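Side-chain contacts in D-glycerate 3-kinase (Cryptococcus neoformans var. grubii serotype A, PDB 6CKG), which probably phosphorylates D-glycerate on its 3-hydroxyl to give 3-phosphoglycerate, as D-glycerate 3-kinases do: residues G18-V21 with Q22-G26; S230-Q233 with N234-Y238; A272-G275 with G276-M279; D303-T307 with S308-K312. All coordinates share one frame; numbering follows the deposited sequence.

In the fold
The four contacts are local and come in series along one chain. Contact 1 is the first turns of helix 19-38, which lies against strands 313-318, 324-329 and 247-253 of the six-stranded mixed sheet. Contact 2 lies in the last part of helix 225-236, on the opposite side of the chain's centre; the centres of contacts 1 and 2 lie about 33 Å apart. Contact 3 joins helix 258-273 to helix 281-298, its centre about 25 Å from that of the chain. Contact 4 is the loop leading into strand 313-318, the strand that Met20 of contact 1 touches. Contacts 2 and 4 come nearest, about 8 Å between nearest atoms. Short-range bonds hold each site.

Contact 1: residues G18-V21 with Q22-G26; sequences GAMV and QQTAG
Thr24 and Met20 lie side by side on one face of the helix and point the same way. Thr24 OG1 stands 4.0 Å from Met20 CG, but its bond goes to the backbone. Thr24 OG1 donates to Met20 O at 2.7 Å. With OG1 anti to its own carbonyl carbon (chi1 -57°), the hydroxyl is turned back toward the preceding turn. Met20 O also accepts from Thr24 N at 2.8 Å. The two donors reach this oxygen from opposite faces of its carbonyl plane, so one residue grips it twice. Met20 runs extended as far as SD and bends only at the terminal methyl. This is the first turn of helix 19-38, with Gly18 at the N-cap position. Gln22 N bonds to Gly18 O at 2.9 Å and Gln23 N to Ala19 O at 2.8 Å, the usual i to i+4 pattern. On another side of the helix, Gln23 passes its chain alongside Ala19. Gln23 CG sits 3.2 Å from Ala19 O. Gln23 NE2 comes 3.8 Å from Ala19 CB. Gln22 CG lies 3.2 Å from Gly18 O. Gln22 NE2 makes a weak hydrogen bond to Gly17 O. Met20 and Thr24 face the sheet, where both touch Phe316, while Val21 and Gln22 touch Tyr70 of helix 63-75.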
loop_
_atom_site.group_PDB
_atom_site.type_symbol
_atom_site.label_atom_id
_atom_site.label_comp_id
_atom_site.label_asym_id
_atom_site.label_seq_id
_atom_site.Cartn_x
_atom_site.Cartn_y
_atom_site.Cartn_z
ATOM N N GLY A 18 -1.986 -1.229 21.262
ATOM C CA GLY A 18 -2.738 -0.018 21.523
ATOM C C GLY A 18 -4.128 -0.042 20.914
ATOM O O GLY A 18 -4.612 -1.061 20.417
ATOM N N ALA A 19 -4.776 1.126 20.952
ATOM C CA ALA A 19 -6.167 1.223 20.518
ATOM C C ALA A 19 -6.324 0.839 19.048
ATOM O O ALA A 19 -7.254 0.109 18.688
ATOM C CB ALA A 19 -6.701 2.633 20.765
ATOM N N MET A 20 -5.430 1.328 18.177
ATOM C CA MET A 20 -5.567 1.013 16.757
ATOM C C MET A 20 -5.406 -0.482 16.503
ATOM O O MET A 20 -6.180 -1.074 15.741
ATOM C CB MET A 20 -4.568 1.807 15.914
ATOM C CG MET A 20 -4.789 1.604 14.412
ATOM S SD MET A 20 -3.720 2.529 13.269
ATOM C CE MET A 20 -4.201 4.221 13.638
ATOM N N VAL A 21 -4.412 -1.114 17.136
ATOM C CA VAL A 21 -4.210 -2.551 16.957
ATOM C C VAL A 21 -5.434 -3.319 17.450
ATOM O O VAL A 21 -5.979 -4.169 16.738
ATOM C CB VAL A 21 -2.924 -3.010 17.669
ATOM C CG1 VAL A 21 -2.943 -4.528 17.909
ATOM C CG2 VAL A 21 -1.709 -2.617 16.865
ATOM N N GLN A 22 -5.902 -3.006 18.664
ATOM C CA GLN A 22 -7.066 -3.699 19.221
ATOM C C GLN A 22 -8.308 -3.486 18.368
ATOM O O GLN A 22 -9.087 -4.421 18.138
ATOM C CB GLN A 22 -7.348 -3.219 20.646
ATOM C CG GLN A 22 -6.238 -3.484 21.632
ATOM C CD GLN A 22 -6.652 -3.161 23.054
ATOM O OE1 GLN A 22 -7.803 -2.798 23.309
ATOM N NE2 GLN A 22 -5.715 -3.295 23.990
ATOM N N GLN A 23 -8.532 -2.253 17.921
ATOM C CA GLN A 23 -9.711 -1.984 17.115
ATOM C C GLN A 23 -9.614 -2.671 15.763
ATOM O O GLN A 23 -10.614 -3.196 15.258
ATOM C CB GLN A 23 -9.901 -0.474 16.951
ATOM C CG GLN A 23 -10.401 0.202 18.218
ATOM C CD GLN A 23 -10.600 1.686 18.026
ATOM O OE1 GLN A 23 -11.310 2.111 17.118
ATOM N NE2 GLN A 23 -9.952 2.484 18.866
ATOM N N THR A 24 -8.422 -2.688 15.161
ATOM C CA THR A 24 -8.259 -3.381 13.886
ATOM C C THR A 24 -8.456 -4.883 14.048
ATOM O O THR A 24 -9.049 -5.536 13.179
ATOM C CB THR A 24 -6.888 -3.085 13.284
ATOM O OG1 THR A 24 -6.730 -1.669 13.122
ATOM C CG2 THR A 24 -6.766 -3.750 11.931
ATOM N N ALA A 25 -7.992 -5.439 15.172
ATOM C CA ALA A 25 -8.211 -6.853 15.456
ATOM C C ALA A 25 -9.696 -7.173 15.550
ATOM O O ALA A 25 -10.158 -8.179 14.998
ATOM C CB ALA A 25 -7.502 -7.245 16.754
ATOM N N GLY A 26 -10.459 -6.347 16.278
ATOM C CA GLY A 26 -11.895 -6.576 16.358
ATOM C C GLY A 26 -12.542 -6.614 14.985
ATOM O O GLY A 26 -13.368 -7.487 14.696
#

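Contact 2: residues S230-Q233 with N234-Y238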
loop_
_atom_site.group_PDB
_atom_site.type_symbol
_atom_site.label_atom_id
_atom_site.label_comp_id
_atom_site.label_asym_id
_atom_site.label_seq_id
_atom_site.Cartn_x
_atom_site.Cartn_y
_atom_site.Cartn_z
ATOM N N SER A 230 0.482 9.157 -17.450
ATOM C CA SER A 230 1.198 7.881 -17.479
ATOM C C SER A 230 1.020 7.109 -16.174
ATOM O O SER A 230 0.740 5.908 -16.185
ATOM C CB SER A 230 2.684 8.111 -17.758
ATOM O OG SER A 230 2.873 8.739 -19.014
ATOM N N ILE A 231 1.198 7.781 -15.035
ATOM C CA ILE A 231 0.988 7.092 -13.760
ATOM C C ILE A 231 -0.456 6.607 -13.649
ATOM O O ILE A 231 -0.721 5.483 -13.194
ATOM C CB ILE A 231 1.366 8.008 -12.583
ATOM C CG1 ILE A 231 2.802 8.514 -12.737
ATOM C CG2 ILE A 231 1.162 7.273 -11.242
ATOM C CD1 ILE A 231 3.848 7.387 -12.830
ATOM N N ASN A 232 -1.407 7.448 -14.068
ATOM C CA ASN A 232 -2.825 7.081 -14.069
ATOM C C ASN A 232 -3.065 5.820 -14.892
ATOM O O ASN A 232 -3.768 4.901 -14.454
ATOM C CB ASN A 232 -3.652 8.249 -14.634
ATOM C CG ASN A 232 -5.159 8.051 -14.490
ATOM O OD1 ASN A 232 -5.638 7.652 -13.439
ATOM N ND2 ASN A 232 -5.911 8.343 -15.557
ATOM N N GLN A 233 -2.521 5.782 -16.111
ATOM C CA GLN A 233 -2.676 4.616 -16.972
ATOM C C GLN A 233 -2.020 3.385 -16.360
ATOM O O GLN A 233 -2.541 2.267 -16.478
ATOM C CB GLN A 233 -2.063 4.904 -18.341
ATOM C CG GLN A 233 -2.565 3.984 -19.432
ATOM C CD GLN A 233 -4.006 4.275 -19.786
ATOM O OE1 GLN A 233 -4.444 5.423 -19.711
ATOM N NE2 GLN A 233 -4.755 3.242 -20.156
ATOM N N ASN A 234 -0.855 3.569 -15.736
ATOM C CA ASN A 234 -0.221 2.483 -14.998
ATOM C C ASN A 234 -1.138 1.957 -13.902
ATOM O O ASN A 234 -1.240 0.744 -13.704
ATOM C CB ASN A 234 1.099 2.959 -14.395
ATOM C CG ASN A 234 2.167 3.202 -15.444
ATOM O OD1 ASN A 234 1.954 2.968 -16.629
ATOM N ND2 ASN A 234 3.309 3.702 -15.011
ATOM N N LEU A 235 -1.834 2.857 -13.202
ATOM C CA LEU A 235 -2.665 2.446 -12.067
ATOM C C LEU A 235 -3.863 1.609 -12.502
ATOM O O LEU A 235 -4.336 0.762 -11.734
ATOM C CB LEU A 235 -3.130 3.676 -11.291
ATOM C CG LEU A 235 -3.900 3.424 -10.001
ATOM C CD1 LEU A 235 -3.055 2.598 -8.992
ATOM C CD2 LEU A 235 -4.320 4.754 -9.401
ATOM N N ARG A 236 -4.367 1.828 -13.718
ATOM C CA ARG A 236 -5.448 0.995 -14.233
ATOM C C ARG A 236 -5.073 -0.486 -14.251
ATOM O O ARG A 236 -5.957 -1.343 -14.123
ATOM C CB ARG A 236 -5.854 1.478 -15.638
ATOM C CG ARG A 236 -6.509 2.861 -15.615
ATOM C CD ARG A 236 -6.645 3.517 -16.995
ATOM N NE ARG A 236 -7.375 4.794 -16.935
ATOM C CZ ARG A 236 -7.322 5.739 -17.881
ATOM N NH1 ARG A 236 -6.553 5.575 -18.947
ATOM N NH2 ARG A 236 -8.027 6.864 -17.762
ATOM N N GLN A 237 -3.777 -0.812 -14.382
ATOM C CA GLN A 237 -3.338 -2.208 -14.379
ATOM C C GLN A 237 -3.419 -2.870 -13.004
ATOM O O GLN A 237 -3.254 -4.095 -12.924
ATOM C CB GLN A 237 -1.893 -2.338 -14.899
ATOM C CG GLN A 237 -1.672 -1.733 -16.288
ATOM C CD GLN A 237 -2.803 -2.067 -17.241
ATOM O OE1 GLN A 237 -3.581 -1.194 -17.632
ATOM N NE2 GLN A 237 -2.910 -3.340 -17.613
ATOM N N TYR A 238 -3.657 -2.114 -11.931
ATOM C CA TYR A 238 -3.732 -2.710 -10.593
ATOM C C TYR A 238 -5.134 -3.172 -10.215
ATOM O O TYR A 238 -5.303 -3.776 -9.150
ATOM C CB TYR A 238 -3.249 -1.721 -9.518
ATOM C CG TYR A 238 -1.765 -1.415 -9.558
ATOM C CD1 TYR A 238 -1.199 -0.773 -10.658
ATOM C CD2 TYR A 238 -0.939 -1.735 -8.484
ATOM C CE1 TYR A 238 0.160 -0.490 -10.707
ATOM C CE2 TYR A 238 0.424 -1.450 -8.513
ATOM C CZ TYR A 238 0.967 -0.824 -9.634
ATOM O OH TYR A 238 2.309 -0.517 -9.686
#
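Asn234 folds its side chain back over the carbonyl of Ser230. Its CG stands beside its own backbone N (chi1 -70°), which brings Asn234 CG within 3.1 Å of Ser230 O. The amide does not bond to that oxygen. Asn234 N does bond to Ser230 O, at 2.9 Å, while Asn234 ND2 bonds to Ala113 O. Leu235 continues the helical pattern, Leu235 N bonding to Ile231 O at 2.9 Å. Leu235, Ile231 and Asn232 all touch Phe298 of helix 281-298. Arg236 carries the main side-chain contact. Arg236 N bonds to Asn232 O at 3.2 Å, with a longer, weak bond to Gln233 O. The Arg236 chain runs extended from CG to NE back along the helix, across the side chains of Asn232 and Gln233. Asn232 ND2 lies over one face of the guanidinium, set toward its rim, 3.4 Å from Arg236 NH2. The amide and guanidinium planes are 61° apart. Gln233 brings its amide to the edge of the guanidinium, near NH1. The placement of that amide is doubtful in the model. Gln237 N bonds to Asn234 O and Tyr238 N to Leu235 O, three residues back rather than four. Asn232 ND2 and Arg236 NH2 are both donors, so they pack without bonding each other. Asn232 OD1 accepts from Leu189 N, and Arg236 NH2 donates to Leu189 O and Asn191 OD1, so the pair ties this part of the helix to the chain around Leu189.

Contact 3: residues A272-G275 with G276-M279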
loop_
_atom_site.group_PDB
_atom_site.type_symbol
_atom_site.label_atom_id
_atom_site.label_comp_id
_atom_site.label_asym_id
_atom_site.label_seq_id
_atom_site.Cartn_x
_atom_site.Cartn_y
_atom_site.Cartn_z
ATOM N N ALA A 272 19.205 8.573 13.854
ATOM C CA ALA A 272 19.685 8.667 15.226
ATOM C C ALA A 272 20.054 7.304 15.802
ATOM O O ALA A 272 20.774 7.243 16.805
ATOM C CB ALA A 272 18.632 9.353 16.099
ATOM N N LYS A 273 19.586 6.212 15.184
ATOM C CA LYS A 273 19.855 4.864 15.664
ATOM C C LYS A 273 20.884 4.101 14.836
ATOM O O LYS A 273 21.461 3.139 15.347
ATOM C CB LYS A 273 18.548 4.050 15.713
ATOM N N ASN A 274 21.134 4.499 13.582
ATOM C CA ASN A 274 22.031 3.761 12.698
ATOM C C ASN A 274 23.347 4.491 12.453
ATOM O O ASN A 274 24.035 4.207 11.468
ATOM C CB ASN A 274 21.339 3.441 11.367
ATOM C CG ASN A 274 21.231 4.651 10.419
ATOM O OD1 ASN A 274 21.665 5.763 10.726
ATOM N ND2 ASN A 274 20.652 4.416 9.245
ATOM N N GLY A 275 23.702 5.437 13.312
ATOM C CA GLY A 275 24.940 6.162 13.151
ATOM C C GLY A 275 24.873 7.374 12.252
ATOM O O GLY A 275 25.915 7.991 12.003
ATOM N N GLY A 276 23.696 7.734 11.756
ATOM C CA GLY A 276 23.515 8.954 11.005
ATOM C C GLY A 276 23.522 8.817 9.499
ATOM O O GLY A 276 23.930 9.761 8.814
ATOM N N ASN A 277 23.085 7.680 8.961
ATOM C CA ASN A 277 23.047 7.442 7.520
ATOM C C ASN A 277 21.600 7.551 7.051
ATOM O O ASN A 277 20.751 6.742 7.444
ATOM C CB ASN A 277 23.639 6.075 7.183
ATOM C CG ASN A 277 25.060 5.924 7.683
ATOM O OD1 ASN A 277 25.322 5.180 8.633
ATOM N ND2 ASN A 277 25.989 6.637 7.050
ATOM N N GLY A 278 21.322 8.554 6.226
ATOM C CA GLY A 278 19.979 8.735 5.707
ATOM C C GLY A 278 19.901 9.986 4.860
ATOM O O GLY A 278 20.878 10.724 4.704
ATOM N N MET A 279 18.709 10.217 4.315
ATOM C CA MET A 279 18.492 11.391 3.484
ATOM C C MET A 279 18.607 12.669 4.306
ATOM O O MET A 279 18.311 12.699 5.506
ATOM C CB MET A 279 17.116 11.336 2.822
ATOM C CG MET A 279 16.951 10.235 1.801
ATOM S SD MET A 279 15.344 10.324 0.992
ATOM C CE MET A 279 14.241 9.728 2.274
#
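From Asn274 the backbone turns sharply through Gly275 and Gly276 before it straightens at Asn277. Both glycines have positive phi, 87° and 98°, a conformation that glycine adopts readily. The amide of Asn274 fills the inside of the turn. Its CG lies between its backbone N and carbonyl carbon (chi1 76°), which points the amide forward over the following residues. Asn274 OD1 accepts from two backbone donors, Gly276 N and Asn277 N, both at 3.0 Å. The bond from Asn277 N is the straighter of the two. This stretch is the link that leaves helix 258-273 and leads to helix 281-298, and the bond from Gly276 N to Asn274 OD1 is that of an Asx turn. The other end of the same amide is used as well. Asn274 ND2 donates to Asn277 O at 2.9 Å, in the carbonyl plane and on a lone pair, so the one amide holds both the N-H and the C=O of Asn277 and its own rotation is fixed. That oxygen also lies close to the amide plane of Asn274. Further on, Met279 N bonds to Glu267 OE2 of helix 258-273.

Contact 4: residues D303-T307 with S308-K312; sequences DKETT and SWRGK
Thr307 CB sits over the centre of one face of the Trp309 ring, a CH-pi contact 3.8 Å from the centroid of the five-membered ring. Thr307 CG2 reaches past the rim of the ring, 3.8 Å from Trp309 CZ2. Thr307 OG1 also lies over this face. The ring nitrogen, Trp309 NE1, bonds to Ile302 O. The second flat group is the guanidinium of Arg310. One face rests on backbone: Lys304 C and Glu305 CA lie over it, both offset toward the rim. Asp303 OD1 stands at the edge, 3.3 Å from Arg310 NH1, in a salt bridge. Two waters share this edge. Water 1 accepts from Arg310 NH1 and probably donates to Asp303 OD1. Water 2 runs from Asp303 O to the same nitrogen, weakly. Glu305 meets the NE/NH2 edge: Glu305 OE1 accepts from Arg310 NE at 2.8 Å and from Arg310 NH2 at 2.9 Å, a side-on grip on one oxygen. The carboxylate is turned 82° from the guanidinium plane. Arg310 reaches both acids because its chain bends at chi2 (68°) and chi3. Flanked by two acids, it probably stays charged. Type I turns at Lys304-Thr307 and Thr307-Arg310, then a type II turn at Trp309-Lys312, fold the loop. The loop joins helix 281-298 to strand 313-318. Asp303 OD2 forms a salt bridge with Arg315 of that strand, the Trp309 ring meets Phe248 of strand 247-253, and backbone bonds pair Gly311 with Phe330 and Lys312 with Phe248.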
loop_
_atom_site.group_PDB
_atom_site.type_symbol
_atom_site.label_atom_id
_atom_site.label_comp_id
_atom_site.label_asym_id
_atom_site.label_seq_id
_atom_site.Cartn_x
_atom_site.Cartn_y
_atom_site.Cartn_z
ATOM N N ASP A 303 -12.492 4.670 -1.715
ATOM C CA ASP A 303 -13.815 4.872 -1.124
ATOM C C ASP A 303 -14.800 5.159 -2.255
ATOM O O ASP A 303 -15.102 6.317 -2.540
ATOM C CB ASP A 303 -13.734 6.009 -0.119
ATOM C CG ASP A 303 -14.996 6.147 0.717
ATOM O OD1 ASP A 303 -15.985 5.446 0.431
ATOM O OD2 ASP A 303 -14.986 6.954 1.661
ATOM N N LYS A 304 -15.294 4.111 -2.911
ATOM C CA LYS A 304 -16.219 4.318 -4.019
ATOM C C LYS A 304 -17.009 3.039 -4.247
ATOM O O LYS A 304 -16.621 1.960 -3.791
ATOM C CB LYS A 304 -15.500 4.757 -5.301
ATOM C CG LYS A 304 -14.571 3.726 -5.880
ATOM C CD LYS A 304 -13.960 4.169 -7.229
ATOM C CE LYS A 304 -12.930 3.122 -7.690
ATOM N NZ LYS A 304 -12.268 3.428 -9.010
ATOM N N GLU A 305 -18.119 3.178 -4.985
ATOM C CA GLU A 305 -19.164 2.158 -4.986
ATOM C C GLU A 305 -18.705 0.855 -5.633
ATOM O O GLU A 305 -19.203 -0.219 -5.276
ATOM C CB GLU A 305 -20.416 2.714 -5.685
ATOM C CG GLU A 305 -21.605 1.755 -5.739
ATOM C CD GLU A 305 -22.236 1.467 -4.367
ATOM O OE1 GLU A 305 -21.994 2.212 -3.390
ATOM O OE2 GLU A 305 -22.997 0.491 -4.273
ATOM N N THR A 306 -17.740 0.911 -6.553
ATOM C CA THR A 306 -17.379 -0.277 -7.323
ATOM C C THR A 306 -16.321 -1.177 -6.670
ATOM O O THR A 306 -16.022 -2.236 -7.230
ATOM C CB THR A 306 -16.874 0.133 -8.709
ATOM O OG1 THR A 306 -15.742 0.992 -8.552
ATOM C CG2 THR A 306 -17.969 0.889 -9.485
ATOM N N THR A 307 -15.736 -0.803 -5.531
ATOM C CA THR A 307 -14.634 -1.605 -5.006
ATOM C C THR A 307 -15.130 -2.933 -4.437
ATOM O O THR A 307 -16.297 -3.097 -4.070
ATOM C CB THR A 307 -13.871 -0.878 -3.900
ATOM O OG1 THR A 307 -14.719 -0.784 -2.748
ATOM C CG2 THR A 307 -13.419 0.514 -4.370
ATOM N N SER A 308 -14.204 -3.890 -4.340
ATOM C CA SER A 308 -14.578 -5.188 -3.807
ATOM C C SER A 308 -14.791 -5.143 -2.299
ATOM O O SER A 308 -15.466 -6.024 -1.757
ATOM C CB SER A 308 -13.522 -6.230 -4.184
ATOM O OG SER A 308 -12.236 -5.791 -3.789
ATOM N N TRP A 309 -14.264 -4.120 -1.620
ATOM C CA TRP A 309 -14.412 -3.968 -0.177
ATOM C C TRP A 309 -15.458 -2.932 0.209
ATOM O O TRP A 309 -15.527 -2.539 1.381
ATOM C CB TRP A 309 -13.068 -3.591 0.451
ATOM C CG TRP A 309 -12.450 -2.359 -0.160
ATOM C CD1 TRP A 309 -12.687 -1.062 0.186
ATOM C CD2 TRP A 309 -11.488 -2.320 -1.223
ATOM N NE1 TRP A 309 -11.924 -0.218 -0.583
ATOM C CE2 TRP A 309 -11.182 -0.966 -1.459
ATOM C CE3 TRP A 309 -10.841 -3.306 -1.985
ATOM C CZ2 TRP A 309 -10.269 -0.562 -2.441
ATOM C CZ3 TRP A 309 -9.937 -2.910 -2.953
ATOM C CH2 TRP A 309 -9.653 -1.547 -3.169
ATOM N N ARG A 310 -16.248 -2.456 -0.749
ATOM C CA ARG A 310 -17.293 -1.482 -0.449
ATOM C C ARG A 310 -18.222 -2.024 0.627
ATOM O O ARG A 310 -18.723 -3.143 0.512
ATOM C CB ARG A 310 -18.082 -1.161 -1.723
ATOM C CG ARG A 310 -19.311 -0.273 -1.515
ATOM C CD ARG A 310 -18.896 1.128 -1.116
ATOM N NE ARG A 310 -19.845 2.128 -1.598
ATOM C CZ ARG A 310 -19.617 3.435 -1.581
ATOM N NH1 ARG A 310 -18.469 3.900 -1.102
ATOM N NH2 ARG A 310 -20.532 4.275 -2.058
ATOM N N GLY A 311 -18.460 -1.225 1.672
ATOM C CA GLY A 311 -19.240 -1.671 2.817
ATOM C C GLY A 311 -18.466 -2.486 3.836
ATOM O O GLY A 311 -19.017 -2.830 4.887
ATOM N N LYS A 312 -17.211 -2.808 3.567
ATOM C CA LYS A 312 -16.386 -3.617 4.452
ATOM C C LYS A 312 -15.070 -2.908 4.742
ATOM O O LYS A 312 -14.004 -3.524 4.731
ATOM C CB LYS A 312 -16.126 -4.996 3.847
ATOM C CG LYS A 312 -17.375 -5.835 3.586
ATOM C CD LYS A 312 -17.022 -7.141 2.861
ATOM C CE LYS A 312 -16.798 -6.908 1.370
ATOM N NZ LYS A 312 -15.989 -7.979 0.654
HETATM O O HOH W 1 -16.446 2.703 0.342
HETATM O O HOH W 2 -17.730 7.076 -1.697
#